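Local coordinates for protein beta-galactosidase (PDB 4MAD) that probably hydrolyses terminal non-reducing beta-D-galactose residues in beta-D-galactosides, as a glycoside hydrolase of family 35, at residues T43-R51 with L559-Q567. Residues are numbered along the deposited sequence; the frame is centred on the assembly and turned at random.
Sequences TVPEYWEDR and LYVPAPFLQ
The ring of Tyr47 takes the hydroxyl of Tyr560 at its edge, near the ring plane, with CE2 of Tyr47 3.6 Å from OH of Tyr560. Pro562 CB and Pro564 CD approach the same ring obliquely. The guanidinium of Arg51 also has Tyr560 OH at its edge, 3.5 Å from NH2, and its plane is turned 47° from the Tyr560 ring. One face of this guanidinium lies against Tyr47 CB. Close to the guanidinium plane, NH1 of Arg51 forms a salt bridge to OD2 of Asp50, which helps to hold the group in this orientation. The Phe565 ring carries Pro562 CG on one face, and CG1 of Val44 reaches its CE1 obliquely at 3.6 Å. With CG1 anti to the carbonyl carbon (chi1 -70°), Val44 turns this methyl to Phe565 and CG2 to Pro562 CB. The contact joins two domains. Residues 43-51 lead from the first strand of the TIM barrel, 34-38, into helix 48-58. Residues 559-567 end the edge strand 558-561 of an antiparallel sheet in the galactose-binding domain and turn through a short 3-10 segment. Beyond the two segments, Asp527 OD1 bonds both Tyr47 OH and the backbone N of Ala563. A phenylalanine at Tyr47 would probably cost Asp527 OD1 its hydrogen bond with the Tyr47 hydroxyl and lose that hydroxyl's 3.5 Å contact with Ala563 CB. On the more exposed flank, CB and CG of Glu46 run along Pro564 CG. The bend at chi2 (86°) brings the carboxylate back to the proline ring, with OE1 of Glu46 3.7 Å from CB of Pro564.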
loop_
_atom_site.group_PDB
_atom_site.type_symbol
_atom_site.label_atom_id
_atom_site.label_comp_id
_atom_site.label_asym_id
_atom_site.label_seq_id
_atom_site.Cartn_x
_atom_site.Cartn_y
_atom_site.Cartn_z
ATOM N N THR A 43 -4.696 8.526 3.536
ATOM C CA THR A 43 -4.651 9.903 3.986
ATOM C C THR A 43 -5.044 9.958 5.466
ATOM O O THR A 43 -5.882 9.269 5.852
ATOM C CB THR A 43 -5.558 10.768 3.116
ATOM O OG1 THR A 43 -5.019 10.814 1.805
ATOM C CG2 THR A 43 -5.706 12.139 3.700
ATOM N N VAL A 44 -4.408 10.781 6.257
ATOM C CA VAL A 44 -4.786 10.832 7.674
ATOM C C VAL A 44 -6.224 11.331 7.808
ATOM O O VAL A 44 -6.627 12.158 7.057
ATOM C CB VAL A 44 -3.868 11.766 8.520
ATOM C CG1 VAL A 44 -2.502 11.170 8.659
ATOM C CG2 VAL A 44 -3.816 13.142 7.916
ATOM N N PRO A 45 -6.964 10.871 8.809
ATOM C CA PRO A 45 -8.388 11.173 8.892
ATOM C C PRO A 45 -8.739 12.648 9.013
ATOM O O PRO A 45 -9.736 13.084 8.529
ATOM C CB PRO A 45 -8.851 10.409 10.124
ATOM C CG PRO A 45 -7.735 9.792 10.664
ATOM C CD PRO A 45 -6.597 9.849 9.772
ATOM N N GLU A 46 -7.854 13.413 9.599
ATOM C CA GLU A 46 -8.071 14.833 9.804
ATOM C C GLU A 46 -8.298 15.531 8.466
ATOM O O GLU A 46 -8.947 16.514 8.403
ATOM C CB GLU A 46 -6.880 15.425 10.527
ATOM C CG GLU A 46 -6.824 14.985 11.942
ATOM C CD GLU A 46 -6.132 13.664 12.173
ATOM O OE1 GLU A 46 -5.534 13.132 11.276
ATOM O OE2 GLU A 46 -6.157 13.229 13.309
ATOM N N TYR A 47 -7.695 14.944 7.427
ATOM C CA TYR A 47 -7.716 15.472 6.079
ATOM C C TYR A 47 -8.747 14.866 5.098
ATOM O O TYR A 47 -8.882 15.322 3.997
ATOM C CB TYR A 47 -6.309 15.440 5.482
ATOM C CG TYR A 47 -5.291 16.400 6.057
ATOM C CD1 TYR A 47 -5.670 17.585 6.645
ATOM C CD2 TYR A 47 -3.953 16.155 5.941
ATOM C CE1 TYR A 47 -4.758 18.443 7.128
ATOM C CE2 TYR A 47 -3.037 17.025 6.412
ATOM C CZ TYR A 47 -3.436 18.168 7.022
ATOM O OH TYR A 47 -2.556 19.093 7.491
ATOM N N TRP A 48 -9.517 13.896 5.550
ATOM C CA TRP A 48 -10.431 13.261 4.641
ATOM C C TRP A 48 -11.432 14.277 4.064
ATOM O O TRP A 48 -11.708 14.289 2.907
ATOM C CB TRP A 48 -11.164 12.104 5.325
ATOM C CG TRP A 48 -10.385 10.893 5.585
ATOM C CD1 TRP A 48 -9.217 10.510 5.000
ATOM C CD2 TRP A 48 -10.718 9.846 6.489
ATOM N NE1 TRP A 48 -8.814 9.323 5.471
ATOM C CE2 TRP A 48 -9.714 8.882 6.397
ATOM C CE3 TRP A 48 -11.781 9.617 7.352
ATOM C CZ2 TRP A 48 -9.731 7.724 7.150
ATOM C CZ3 TRP A 48 -11.791 8.492 8.089
ATOM C CH2 TRP A 48 -10.779 7.551 7.993
ATOM N N GLU A 49 -11.954 15.147 4.893
ATOM C CA GLU A 49 -12.914 16.107 4.381
ATOM C C GLU A 49 -12.294 17.021 3.349
ATOM O O GLU A 49 -12.877 17.328 2.370
ATOM C CB GLU A 49 -13.520 16.922 5.504
ATOM C CG GLU A 49 -14.572 17.909 5.005
ATOM C CD GLU A 49 -15.534 18.360 6.073
ATOM O OE1 GLU A 49 -15.293 18.228 7.234
ATOM O OE2 GLU A 49 -16.553 18.886 5.729
ATOM N N ASP A 50 -11.078 17.424 3.584
ATOM C CA ASP A 50 -10.439 18.340 2.679
ATOM C C ASP A 50 -10.346 17.707 1.307
ATOM O O ASP A 50 -10.685 18.304 0.336
ATOM C CB ASP A 50 -9.032 18.646 3.153
ATOM C CG ASP A 50 -8.276 19.547 2.193
ATOM O OD1 ASP A 50 -8.562 20.725 2.161
ATOM O OD2 ASP A 50 -7.423 19.074 1.448
ATOM N N ARG A 51 -9.861 16.470 1.251
ATOM C CA ARG A 51 -9.703 15.847 -0.031
ATOM C C ARG A 51 -11.011 15.599 -0.727
ATOM O O ARG A 51 -11.119 15.803 -1.873
ATOM C CB ARG A 51 -8.883 14.583 0.066
ATOM C CG ARG A 51 -7.714 14.691 0.996
ATOM C CD ARG A 51 -6.529 15.416 0.415
ATOM N NE ARG A 51 -5.299 15.160 1.140
ATOM C CZ ARG A 51 -4.778 15.978 2.037
ATOM N NH1 ARG A 51 -5.362 17.100 2.324
ATOM N NH2 ARG A 51 -3.671 15.675 2.662
ATOM N N LEU A 559 10.024 12.611 2.597
ATOM C CA LEU A 559 8.892 11.985 3.211
ATOM C C LEU A 559 7.923 13.062 3.694
ATOM O O LEU A 559 8.309 13.878 4.398
ATOM C CB LEU A 559 9.273 11.095 4.409
ATOM C CG LEU A 559 9.879 9.724 4.168
ATOM C CD1 LEU A 559 10.380 9.000 5.413
ATOM C CD2 LEU A 559 9.016 8.876 3.351
ATOM N N TYR A 560 6.672 12.936 3.320
ATOM C CA TYR A 560 5.618 13.826 3.741
ATOM C C TYR A 560 5.281 13.599 5.179
ATOM O O TYR A 560 5.073 12.525 5.592
ATOM C CB TYR A 560 4.409 13.660 2.834
ATOM C CG TYR A 560 3.062 14.192 3.245
ATOM C CD1 TYR A 560 2.862 15.497 3.548
ATOM C CD2 TYR A 560 1.993 13.372 3.263
ATOM C CE1 TYR A 560 1.663 15.941 3.880
ATOM C CE2 TYR A 560 0.790 13.796 3.610
ATOM C CZ TYR A 560 0.621 15.102 3.912
ATOM O OH TYR A 560 -0.596 15.512 4.255
ATOM N N VAL A 561 5.222 14.700 5.892
ATOM C CA VAL A 561 4.775 14.752 7.239
ATOM C C VAL A 561 3.466 15.539 7.363
ATOM O O VAL A 561 3.478 16.708 7.345
ATOM C CB VAL A 561 5.810 15.462 8.095
ATOM C CG1 VAL A 561 5.427 15.422 9.521
ATOM C CG2 VAL A 561 7.162 14.939 7.872
ATOM N N PRO A 562 2.361 14.871 7.530
ATOM C CA PRO A 562 1.109 15.552 7.759
ATOM C C PRO A 562 1.124 16.343 9.066
ATOM O O PRO A 562 1.611 15.875 10.033
ATOM C CB PRO A 562 0.108 14.403 7.872
ATOM C CG PRO A 562 0.728 13.307 7.248
ATOM C CD PRO A 562 2.161 13.433 7.456
ATOM N N ALA A 563 0.474 17.486 9.086
ATOM C CA ALA A 563 0.524 18.298 10.273
ATOM C C ALA A 563 0.044 17.572 11.533
ATOM O O ALA A 563 0.563 17.812 12.587
ATOM C CB ALA A 563 -0.250 19.516 10.076
ATOM N N PRO A 564 -0.933 16.698 11.422
ATOM C CA PRO A 564 -1.493 16.041 12.609
ATOM C C PRO A 564 -0.511 15.184 13.376
ATOM O O PRO A 564 -0.733 14.903 14.501
ATOM C CB PRO A 564 -2.588 15.206 12.034
ATOM C CG PRO A 564 -3.090 16.035 10.920
ATOM C CD PRO A 564 -1.859 16.582 10.296
ATOM N N PHE A 565 0.526 14.736 12.695
ATOM C CA PHE A 565 1.609 14.016 13.278
ATOM C C PHE A 565 2.449 14.893 14.250
ATOM O O PHE A 565 3.102 14.401 15.099
ATOM C CB PHE A 565 2.470 13.428 12.183
ATOM C CG PHE A 565 1.866 12.221 11.475
ATOM C CD1 PHE A 565 0.628 11.744 11.779
ATOM C CD2 PHE A 565 2.569 11.577 10.497
ATOM C CE1 PHE A 565 0.125 10.680 11.128
ATOM C CE2 PHE A 565 2.076 10.524 9.880
ATOM C CZ PHE A 565 0.846 10.078 10.177
ATOM N N LEU A 566 2.474 16.183 13.984
ATOM C CA LEU A 566 3.156 17.204 14.761
ATOM C C LEU A 566 2.335 17.828 15.917
ATOM O O LEU A 566 1.147 17.728 15.955
ATOM C CB LEU A 566 3.630 18.331 13.854
ATOM C CG LEU A 566 4.665 18.030 12.766
ATOM C CD1 LEU A 566 4.932 19.141 11.815
ATOM C CD2 LEU A 566 5.894 17.551 13.378
ATOM N N GLN A 567 3.055 18.432 16.842
ATOM C CA GLN A 567 2.470 19.165 17.933
ATOM C C GLN A 567 3.277 20.397 18.247
ATOM O O GLN A 567 4.439 20.490 17.945
ATOM C CB GLN A 567 2.316 18.310 19.165
ATOM C CG GLN A 567 3.588 17.924 19.828
ATOM C CD GLN A 567 3.368 16.792 20.804
ATOM O OE1 GLN A 567 2.873 15.755 20.433
ATOM N NE2 GLN A 567 3.704 16.997 22.029
#